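Aminotransferase TlmJ (Streptoalloteichus hindustanus, PDB 5UID) is a pyridoxal 5'-phosphate-dependent aminotransferase of the DegT/DnrJ/EryC1 family that probably transfers an amino group in natural-product biosynthesis. Local coordinates at residues Pro35-Phe40 and Val250-Gly255; Gln54-Ser59 and Arg207-Ala212; Ser59-Gly64 and Val178-Phe183; Leu211-Met216 and Arg244-Asp249. All coordinates share one frame; numbering follows the deposited sequence.

Interaction 1 of 4, residues Pro35-Phe40 and Val250-Gly255. With PLP (pyridoxal-5'-phosphate), chain J.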
# COMPACT_ATOMS: atom_id res chain seq x y z
N PRO A 35 15.45 10.24 1.29
CA PRO A 35 15.57 11.45 2.11
C PRO A 35 14.27 12.23 2.26
O PRO A 35 14.07 12.89 3.28
CB PRO A 35 16.64 12.27 1.38
CG PRO A 35 16.62 11.75 -0.03
CD PRO A 35 16.29 10.29 0.08
N ARG A 36 13.37 12.18 1.26
CA ARG A 36 12.12 12.92 1.37
C ARG A 36 11.19 12.29 2.41
O ARG A 36 10.45 13.02 3.09
CB ARG A 36 11.43 13.00 0.01
CG ARG A 36 12.34 13.44 -1.12
CD ARG A 36 12.95 14.80 -0.84
NE ARG A 36 12.07 15.90 -1.24
CZ ARG A 36 12.17 16.55 -2.39
NH1 ARG A 36 13.11 16.21 -3.26
NH2 ARG A 36 11.33 17.53 -2.68
N THR A 37 11.21 10.96 2.53
CA THR A 37 10.43 10.32 3.58
C THR A 37 10.95 10.70 4.97
O THR A 37 10.16 10.92 5.89
CB THR A 37 10.46 8.80 3.40
OG1 THR A 37 9.83 8.46 2.15
CG2 THR A 37 9.71 8.10 4.54
N LYS A 38 12.27 10.80 5.11
CA LYS A 38 12.84 11.21 6.39
C LYS A 38 12.45 12.65 6.73
O LYS A 38 12.16 12.96 7.89
CB LYS A 38 14.36 11.05 6.36
CG LYS A 38 15.04 11.25 7.71
CD LYS A 38 16.54 11.06 7.61
CE LYS A 38 17.23 11.35 8.94
NZ LYS A 38 18.71 11.20 8.86
N VAL A 39 12.42 13.53 5.73
CA VAL A 39 12.04 14.91 5.97
C VAL A 39 10.57 15.01 6.36
O VAL A 39 10.21 15.72 7.31
CB VAL A 39 12.36 15.77 4.73
CG1 VAL A 39 11.67 17.13 4.83
CG2 VAL A 39 13.87 15.95 4.59
N PHE A 40 9.70 14.29 5.65
CA PHE A 40 8.27 14.35 5.97
C PHE A 40 7.98 13.79 7.36
O PHE A 40 7.15 14.33 8.09
CB PHE A 40 7.46 13.60 4.91
CG PHE A 40 5.97 13.66 5.13
CD1 PHE A 40 5.35 14.84 5.49
CD2 PHE A 40 5.19 12.53 4.97
CE1 PHE A 40 3.99 14.90 5.70
CE2 PHE A 40 3.82 12.57 5.16
CZ PHE A 40 3.22 13.76 5.53
N VAL A 250 7.93 10.12 -3.48
CA VAL A 250 7.02 10.94 -4.25
C VAL A 250 5.86 11.39 -3.37
O VAL A 250 5.54 12.59 -3.29
CB VAL A 250 6.52 10.19 -5.50
CG1 VAL A 250 5.79 11.13 -6.43
CG2 VAL A 250 7.69 9.53 -6.21
N ALA A 251 5.23 10.45 -2.68
CA ALA A 251 4.14 10.79 -1.76
C ALA A 251 4.66 11.63 -0.60
O ALA A 251 3.98 12.57 -0.16
CB ALA A 251 3.47 9.52 -1.25
N ALA A 252 5.85 11.32 -0.09
CA ALA A 252 6.39 12.06 1.04
C ALA A 252 6.66 13.51 0.68
O ALA A 252 6.42 14.41 1.49
CB ALA A 252 7.66 11.38 1.56
N SER A 253 7.17 13.76 -0.53
CA SER A 253 7.44 15.14 -0.93
C SER A 253 6.15 15.93 -1.07
O SER A 253 6.11 17.13 -0.76
CB SER A 253 8.23 15.16 -2.24
OG SER A 253 7.43 14.77 -3.34
N ILE A 254 5.08 15.29 -1.54
CA ILE A 254 3.77 15.92 -1.53
C ILE A 254 3.33 16.20 -0.10
O ILE A 254 2.74 17.25 0.19
CB ILE A 254 2.75 15.04 -2.28
CG1 ILE A 254 3.15 14.88 -3.74
CG2 ILE A 254 1.34 15.62 -2.17
CD1 ILE A 254 2.21 14.01 -4.53
N GLY A 255 3.61 15.28 0.82
CA GLY A 255 3.17 15.45 2.20
C GLY A 255 3.77 16.67 2.87
O GLY A 255 3.08 17.38 3.61
N1 PLP J . 3.15 8.66 -6.69
C2 PLP J . 2.28 9.53 -6.07
C2A PLP J . 2.30 10.99 -6.40
C3 PLP J . 1.36 9.05 -5.14
O3 PLP J . 0.50 9.93 -4.54
C4 PLP J . 1.32 7.70 -4.81
C4A PLP J . 0.81 7.38 -3.43
O4A PLP J . 1.52 6.83 -2.58
C5 PLP J . 2.22 6.83 -5.44
C6 PLP J . 3.12 7.32 -6.37
C5A PLP J . 2.23 5.35 -5.15
O4P PLP J . 0.92 4.83 -5.09
O HOH W 1 9.36 15.63 2.09
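Arg36 and Thr37 lie against Ala252 and Ser253 where two helical segments run in roughly the same direction, their axes 7.9 Å apart at closest approach and inclined at 35°. The small methyl of Ala252 makes this closeness possible: its CB lies 3.6 Å from Thr37 CA and equally near Arg36 O. Phe40 has CG anti to the backbone N (chi1 -178°), and its ring lies against Gly255. Gly255 CA sits over one face of that ring, 3.9 Å from its centroid, in a CH-pi contact, and a CB on Gly255 would clash with the ring. An alanine in place of Phe40 would probably open a gap beside Gly255, taking away the CH-pi contact while keeping the CB contact to Ala252. Arg36 bends over Ser253, its NH2 3.9 Å from Ser253 CB, and that nitrogen is salt-bridged to Glu24. Ser253 turns its OG back on its own helix and bonds Val250 O at 2.9 Å. A water donates to Arg36 O and, weakly, to Ala252 O. Val250, Ala251 and Ile254 turn to a separately bound pyridoxal phosphate, so helix 249-280 here packs on helix 35-48 with one side and lines that molecule's pocket with another.

Interaction 2 of 4, residues Gln54-Ser59 and Arg207-Ala212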
# COMPACT_ATOMS: atom_id res chain seq x y z
N GLN A 54 9.73 8.48 17.08
CA GLN A 54 8.46 7.84 17.41
C GLN A 54 7.56 7.63 16.20
O GLN A 54 6.54 6.94 16.31
CB GLN A 54 7.71 8.67 18.45
CG GLN A 54 8.46 8.91 19.73
CD GLN A 54 7.67 9.76 20.71
OE1 GLN A 54 7.85 10.97 20.78
NE2 GLN A 54 6.78 9.12 21.45
N VAL A 55 7.90 8.22 15.06
CA VAL A 55 7.00 8.33 13.92
C VAL A 55 7.51 7.45 12.79
O VAL A 55 8.71 7.42 12.51
CB VAL A 55 6.86 9.80 13.49
CG1 VAL A 55 5.75 9.95 12.51
CG2 VAL A 55 6.60 10.67 14.70
N VAL A 56 6.60 6.72 12.16
CA VAL A 56 6.93 5.77 11.10
C VAL A 56 5.95 5.95 9.95
O VAL A 56 4.74 5.80 10.13
CB VAL A 56 6.91 4.31 11.59
CG1 VAL A 56 7.29 3.37 10.46
CG2 VAL A 56 7.83 4.12 12.79
N SER A 57 6.47 6.25 8.76
CA SER A 57 5.65 6.38 7.57
C SER A 57 5.22 5.00 7.08
O SER A 57 6.00 4.05 7.10
CB SER A 57 6.42 7.11 6.47
OG SER A 57 5.66 7.20 5.28
N VAL A 58 3.96 4.89 6.64
CA VAL A 58 3.41 3.65 6.12
C VAL A 58 2.60 3.95 4.87
O VAL A 58 2.39 5.11 4.49
CB VAL A 58 2.54 2.90 7.15
CG1 VAL A 58 3.42 2.32 8.26
CG2 VAL A 58 1.48 3.82 7.73
N SER A 59 2.12 2.88 4.22
CA SER A 59 1.47 3.02 2.92
C SER A 59 0.10 3.68 3.05
O SER A 59 -0.32 4.42 2.15
CB SER A 59 1.35 1.65 2.25
OG SER A 59 0.62 0.76 3.07
N ARG A 207 10.32 -1.68 15.98
CA ARG A 207 9.71 -2.91 15.48
C ARG A 207 8.83 -2.63 14.27
O ARG A 207 8.81 -3.42 13.31
CB ARG A 207 8.90 -3.59 16.57
CG ARG A 207 9.70 -4.13 17.74
CD ARG A 207 8.78 -4.86 18.71
NE ARG A 207 8.01 -5.90 18.03
CZ ARG A 207 6.87 -6.40 18.48
NH1 ARG A 207 6.35 -5.95 19.62
NH2 ARG A 207 6.23 -7.34 17.79
N ALA A 208 8.09 -1.52 14.30
CA ALA A 208 7.18 -1.20 13.20
C ALA A 208 7.95 -0.96 11.91
O ALA A 208 7.50 -1.37 10.83
CB ALA A 208 6.33 0.02 13.57
N ARG A 209 9.10 -0.28 12.00
CA ARG A 209 9.89 -0.02 10.80
C ARG A 209 10.35 -1.32 10.14
O ARG A 209 10.32 -1.44 8.91
CB ARG A 209 11.09 0.86 11.15
CG ARG A 209 10.74 2.28 11.53
CD ARG A 209 11.97 3.12 11.82
NE ARG A 209 11.61 4.51 12.08
CZ ARG A 209 11.42 5.01 13.30
NH1 ARG A 209 11.57 4.24 14.37
NH2 ARG A 209 11.09 6.29 13.44
N LYS A 210 10.77 -2.29 10.95
CA LYS A 210 11.19 -3.57 10.39
C LYS A 210 10.01 -4.35 9.84
O LYS A 210 10.06 -4.87 8.72
CB LYS A 210 11.93 -4.39 11.46
CG LYS A 210 13.33 -3.90 11.76
CD LYS A 210 13.90 -4.59 12.99
CE LYS A 210 13.80 -6.10 12.88
NZ LYS A 210 14.29 -6.78 14.11
N LEU A 211 8.92 -4.42 10.61
CA LEU A 211 7.74 -5.16 10.15
C LEU A 211 7.17 -4.56 8.87
O LEU A 211 6.75 -5.29 7.97
CB LEU A 211 6.68 -5.19 11.26
CG LEU A 211 5.42 -6.00 10.96
CD1 LEU A 211 5.78 -7.45 10.68
CD2 LEU A 211 4.43 -5.90 12.10
N ALA A 212 7.15 -3.23 8.77
CA ALA A 212 6.68 -2.58 7.55
C ALA A 212 7.60 -2.86 6.37
O ALA A 212 7.15 -2.79 5.22
CB ALA A 212 6.55 -1.08 7.76
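Val56 and Arg209 carry most of this contact, in which strand 55-58 lies beside the last turns of helix 202-212, the axes 8.8 Å apart and only 16° from parallel. Val56 points from the strand at the helix and meets Arg209 with both methyls. Its CG1 lies 3.8 Å from Arg209 CG, and its CG2 reaches further along the same side chain. The arginine starts with CG anti to its own carbonyl carbon (chi1 -69°) and runs extended from CG to NE; CG meets both methyls of the valine before the charged end is reached. There Val56 CG2 stands 3.7 Å above the guanidinium plane, over its centre. A branched aliphatic residue suits this place because it can touch both the CG methylene and the flat face of the arginine. Beyond the valine, Arg209 NH2 comes within 2.8 Å of Val55 O, and it is hydrogen-bonded to Glu53 O just before the strand. An alanine in place of Arg209 would probably cost Glu53 O the bond from NH2 and leave one flank of Val56 uncovered. Ala208 adds a lighter touch, its CB 4.4 Å from Val56 CG2; it also packs on Leu71 of helix 61-72 and Phe199 of strand 195-199, where a short side chain suits the confined space. The chemistry is therefore divided: the arginine offers carbon and a flat face to the valine of an outermost strand of the sheet, while its NH2 bonds Glu53 O just ahead of the strand, so one side chain meets both the apolar and the polar needs of this edge.

Interaction 3 of 4, residues Ser59-Gly64 and Val178-Phe183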
# COMPACT_ATOMS: atom_id res chain seq x y z
N SER A 59 2.12 2.88 4.22
CA SER A 59 1.47 3.02 2.92
C SER A 59 0.10 3.68 3.05
O SER A 59 -0.32 4.42 2.15
CB SER A 59 1.35 1.65 2.25
OG SER A 59 0.62 0.76 3.07
N CYS A 60 -0.63 3.40 4.13
CA CYS A 60 -1.96 3.96 4.33
C CYS A 60 -2.35 3.74 5.78
O CYS A 60 -1.66 3.05 6.54
CB CYS A 60 -2.98 3.34 3.38
SG CYS A 60 -3.25 1.57 3.63
N CYS A 61 -3.48 4.34 6.17
CA CYS A 61 -3.93 4.24 7.56
C CYS A 61 -4.41 2.84 7.89
O CYS A 61 -4.14 2.32 8.98
CB CYS A 61 -5.03 5.26 7.83
SG CYS A 61 -5.58 5.31 9.56
N THR A 62 -5.15 2.21 6.97
CA THR A 62 -5.60 0.84 7.19
C THR A 62 -4.43 -0.08 7.48
O THR A 62 -4.47 -0.89 8.41
CB THR A 62 -6.39 0.34 5.98
OG1 THR A 62 -7.50 1.22 5.74
CG2 THR A 62 -6.89 -1.07 6.22
N GLU A 63 -3.36 0.05 6.69
CA GLU A 63 -2.17 -0.75 6.93
C GLU A 63 -1.55 -0.42 8.28
O GLU A 63 -1.08 -1.31 8.99
CB GLU A 63 -1.16 -0.53 5.81
CG GLU A 63 0.06 -1.42 5.89
CD GLU A 63 -0.26 -2.87 5.58
OE1 GLU A 63 -1.32 -3.15 4.98
OE2 GLU A 63 0.56 -3.74 5.94
N GLY A 64 -1.57 0.86 8.66
CA GLY A 64 -1.11 1.23 9.99
C GLY A 64 -1.97 0.63 11.09
O GLY A 64 -1.46 0.28 12.15
N VAL A 178 -0.66 4.37 20.55
CA VAL A 178 -0.38 4.39 19.12
C VAL A 178 -1.35 5.35 18.44
O VAL A 178 -2.53 5.41 18.79
CB VAL A 178 -0.50 2.98 18.49
CG1 VAL A 178 -0.14 3.02 17.01
CG2 VAL A 178 0.38 1.97 19.24
N GLY A 179 -0.83 6.12 17.49
CA GLY A 179 -1.66 6.96 16.64
C GLY A 179 -1.45 6.61 15.18
O GLY A 179 -0.33 6.29 14.77
N VAL A 180 -2.53 6.65 14.40
CA VAL A 180 -2.49 6.36 12.97
C VAL A 180 -3.20 7.48 12.23
O VAL A 180 -4.27 7.95 12.65
CB VAL A 180 -3.14 5.00 12.64
CG1 VAL A 180 -2.64 4.50 11.29
CG2 VAL A 180 -2.86 3.97 13.74
N TRP A 181 -2.62 7.91 11.11
CA TRP A 181 -3.18 8.96 10.27
C TRP A 181 -3.36 8.45 8.85
O TRP A 181 -2.68 7.52 8.41
CB TRP A 181 -2.29 10.21 10.26
CG TRP A 181 -2.29 10.97 11.55
CD1 TRP A 181 -2.98 12.11 11.82
CD2 TRP A 181 -1.57 10.65 12.73
NE1 TRP A 181 -2.73 12.52 13.11
CE2 TRP A 181 -1.86 11.64 13.69
CE3 TRP A 181 -0.70 9.61 13.08
CZ2 TRP A 181 -1.32 11.62 14.97
CZ3 TRP A 181 -0.16 9.60 14.35
CH2 TRP A 181 -0.47 10.60 15.28
N SER A 182 -4.27 9.09 8.12
CA SER A 182 -4.52 8.78 6.72
C SER A 182 -4.25 10.01 5.87
O SER A 182 -4.63 11.13 6.22
CB SER A 182 -5.96 8.32 6.48
OG SER A 182 -6.20 8.22 5.08
N PHE A 183 -3.59 9.79 4.73
CA PHE A 183 -3.37 10.83 3.74
C PHE A 183 -4.00 10.45 2.40
O PHE A 183 -3.51 10.84 1.34
CB PHE A 183 -1.88 11.11 3.58
CG PHE A 183 -1.16 11.38 4.88
CD1 PHE A 183 -1.70 12.24 5.83
CD2 PHE A 183 0.05 10.76 5.16
CE1 PHE A 183 -1.04 12.49 7.03
CE2 PHE A 183 0.71 11.00 6.36
CZ PHE A 183 0.16 11.86 7.29
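Cys61 and Gly64 pack on Val180 and Ser182 in a buried, largely apolar helix-on-sheet contact, where the first turn of helix 61-72 rests on strand 178-182 of the central sheet. Cys61 and Val180 carry the larger shares. With SG anti to the backbone N (chi1 -176°), the sulphur of Cys61 reaches Val180 CG1 at 3.5 Å, while Cys61 CB lies 3.3 Å from Trp181 O. The approach of Cys61 CB to Ser182 CB, 3.5 Å, is tighter than usual for two carbons, and a small cysteine fits where a bulkier group would not. One turn on, Gly64 CA is 3.8 Å from Val180 CG1; any CB there would clash with that methyl, consistent with a glycine here. The helix start is capped by Cys60, whose SG accepts from Glu63 N (3.4 Å, 160°). Cys61 N, Thr62 N and Ser182 OG all bond phosphate oxygens of the cofactor-bearing lysine at position 187, so the packing brings together two parts of its phosphate site. Strand 178-182 runs between parallel strand 155-158 and antiparallel strand 195-199, and Trp181, whose side chain starts away from the helix, has its ring edge-to-face with Phe44 of helix 35-48.

Interaction 4 of 4, residues Leu211-Met216 and Arg244-Asp249. With PLP (pyridoxal-5'-phosphate), chain J.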
# COMPACT_ATOMS: atom_id res chain seq x y z
N LEU A 211 8.92 -4.42 10.61
CA LEU A 211 7.74 -5.16 10.15
C LEU A 211 7.17 -4.56 8.87
O LEU A 211 6.75 -5.29 7.97
CB LEU A 211 6.68 -5.19 11.26
CG LEU A 211 5.42 -6.00 10.96
CD1 LEU A 211 5.78 -7.45 10.68
CD2 LEU A 211 4.43 -5.90 12.10
N ALA A 212 7.15 -3.23 8.77
CA ALA A 212 6.68 -2.58 7.55
C ALA A 212 7.60 -2.86 6.37
O ALA A 212 7.15 -2.79 5.22
CB ALA A 212 6.55 -1.08 7.76
N SER A 213 8.87 -3.17 6.61
CA SER A 213 9.82 -3.51 5.55
C SER A 213 10.02 -5.01 5.44
O SER A 213 11.15 -5.51 5.49
CB SER A 213 11.15 -2.79 5.80
OG SER A 213 11.03 -1.40 5.57
N LEU A 214 8.92 -5.75 5.31
CA LEU A 214 8.93 -7.20 5.06
C LEU A 214 9.55 -7.99 6.21
O LEU A 214 9.95 -9.14 6.03
CB LEU A 214 9.66 -7.52 3.75
CG LEU A 214 9.03 -6.95 2.48
CD1 LEU A 214 10.11 -6.67 1.44
CD2 LEU A 214 8.01 -7.92 1.92
N GLY A 215 9.63 -7.40 7.40
CA GLY A 215 10.25 -8.07 8.52
C GLY A 215 11.75 -8.26 8.40
O GLY A 215 12.33 -9.03 9.18
N MSE A 216 12.40 -7.60 7.45
CA MSE A 216 13.83 -7.76 7.23
C MSE A 216 14.68 -7.04 8.27
O MSE A 216 14.26 -6.03 8.84
CB MSE A 216 14.21 -7.26 5.83
CG MSE A 216 13.72 -8.13 4.69
SE MSE A 216 14.38 -7.52 2.95
CE MSE A 216 13.46 -5.81 2.86
N ARG A 244 4.89 -5.55 2.63
CA ARG A 244 5.60 -4.32 2.27
C ARG A 244 4.64 -3.17 2.52
O ARG A 244 3.70 -2.95 1.76
CB ARG A 244 6.08 -4.36 0.82
CG ARG A 244 7.06 -3.25 0.45
CD ARG A 244 7.55 -3.43 -0.97
NE ARG A 244 8.45 -2.37 -1.42
CZ ARG A 244 8.05 -1.26 -2.03
NH1 ARG A 244 6.76 -1.05 -2.26
NH2 ARG A 244 8.94 -0.35 -2.42
N SER A 245 4.87 -2.44 3.61
CA SER A 245 3.91 -1.48 4.13
C SER A 245 4.47 -0.06 4.15
O SER A 245 4.05 0.77 4.96
CB SER A 245 3.47 -1.89 5.54
OG SER A 245 3.06 -3.25 5.56
N ILE A 246 5.42 0.24 3.28
CA ILE A 246 6.11 1.52 3.28
C ILE A 246 5.48 2.43 2.24
O ILE A 246 4.74 2.01 1.35
CB ILE A 246 7.62 1.35 3.02
CG1 ILE A 246 7.85 0.67 1.67
CG2 ILE A 246 8.26 0.55 4.15
CD1 ILE A 246 9.31 0.62 1.25
N SER A 247 5.78 3.72 2.36
CA SER A 247 5.42 4.72 1.36
C SER A 247 6.65 5.01 0.51
O SER A 247 7.65 4.29 0.55
CB SER A 247 4.87 5.97 2.05
OG SER A 247 4.27 6.84 1.11
N ASN A 248 6.59 6.09 -0.28
CA ASN A 248 7.69 6.44 -1.17
C ASN A 248 7.95 7.94 -1.10
O ASN A 248 7.16 8.71 -0.55
CB ASN A 248 7.41 5.99 -2.61
CG ASN A 248 6.13 6.57 -3.17
OD1 ASN A 248 6.05 7.77 -3.44
ND2 ASN A 248 5.13 5.72 -3.38
N ASP A 249 9.08 8.35 -1.68
CA ASP A 249 9.49 9.75 -1.62
C ASP A 249 8.64 10.66 -2.49
O ASP A 249 8.63 11.88 -2.27
CB ASP A 249 10.96 9.90 -2.01
CG ASP A 249 11.91 9.78 -0.83
OD1 ASP A 249 11.47 9.31 0.24
OD2 ASP A 249 13.08 10.18 -0.96
N1 PLP J . 3.15 8.66 -6.69
C2 PLP J . 2.28 9.53 -6.07
C2A PLP J . 2.30 10.99 -6.40
C3 PLP J . 1.36 9.05 -5.14
O3 PLP J . 0.50 9.93 -4.54
C4 PLP J . 1.32 7.70 -4.81
C4A PLP J . 0.81 7.38 -3.43
O4A PLP J . 1.52 6.83 -2.58
C5 PLP J . 2.22 6.83 -5.44
C6 PLP J . 3.12 7.32 -6.37
C5A PLP J . 2.23 5.35 -5.15
O4P PLP J . 0.92 4.83 -5.09
O HOH W 2 4.10 -5.39 7.08
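Arg244 lies next to Leu214, with Leu214 CD2 4.2 Å from Arg244 CB, and the Arg244 backbone forms a single beta bridge with Ser213. The arginine side chain, extended from CG to NE, then leads away to a salt bridge with Asp193 of the second subunit, a fitting use of a long charged residue at a subunit boundary. Ser245 follows with the one direct hydrogen bond of the contact: its N donates to Ala212 O at 2.8 Å, nearly straight at 170° and in the carbonyl plane. Its CB also packs on Ala212 CB at 3.9 Å. Ser245 OG bonds Glu63 OE2 and accepts from a water that also donates to Leu211 O, so this buried hydroxyl is well satisfied. Residues 211-216 here leave helix 202-212 through a type I' beta turn from Ser213 to Met216, a selenomethionine; Leu214 and Gly215 take the positive phi values such a turn needs, which glycine adopts readily. Ile246 sets CG2 3.7 Å from Ser213 OG, and its CD1 stands 3.7 Å above the Arg244 guanidinium, toward the rim of one face, which would limit its freedom to turn. Farther on, Asn248 reaches the pocket of the separately bound pyridoxal phosphate, its ND2 3.4 Å from C5A of that molecule and hydrogen-bonded to Asp193 of the second subunit. Asn248 OD1 accepts from Ala251 N, making the residue the N-cap of helix 249-280. Asp249 opens that helix, its two carboxylate oxygens bonded to Thr37 OG1 and Arg36 N of helix 35-48.

Along the chain, interaction 1 closes the longest loop and the other three are nested within it. Interaction 3 lies inside the loop closed by interaction 2 and shares Ser59 with it; interactions 2 and 4 share Leu211 and Ala212 and have centres about 7 Å apart. Interactions 1 and 3, about 15 Å apart between centres, touch through the rings of Phe40 and Phe183. Interactions 2 and 3 reach the mixed central sheet; the 244-249 loop follows strand 237-238, packs on the end of helix 202-212 and runs into helix 249-280. They tie the sheet and the phosphate site of the cofactor-bearing lysine to the pocket of the separately bound pyridoxal phosphate beside the second subunit, consistent with a dimeric active site.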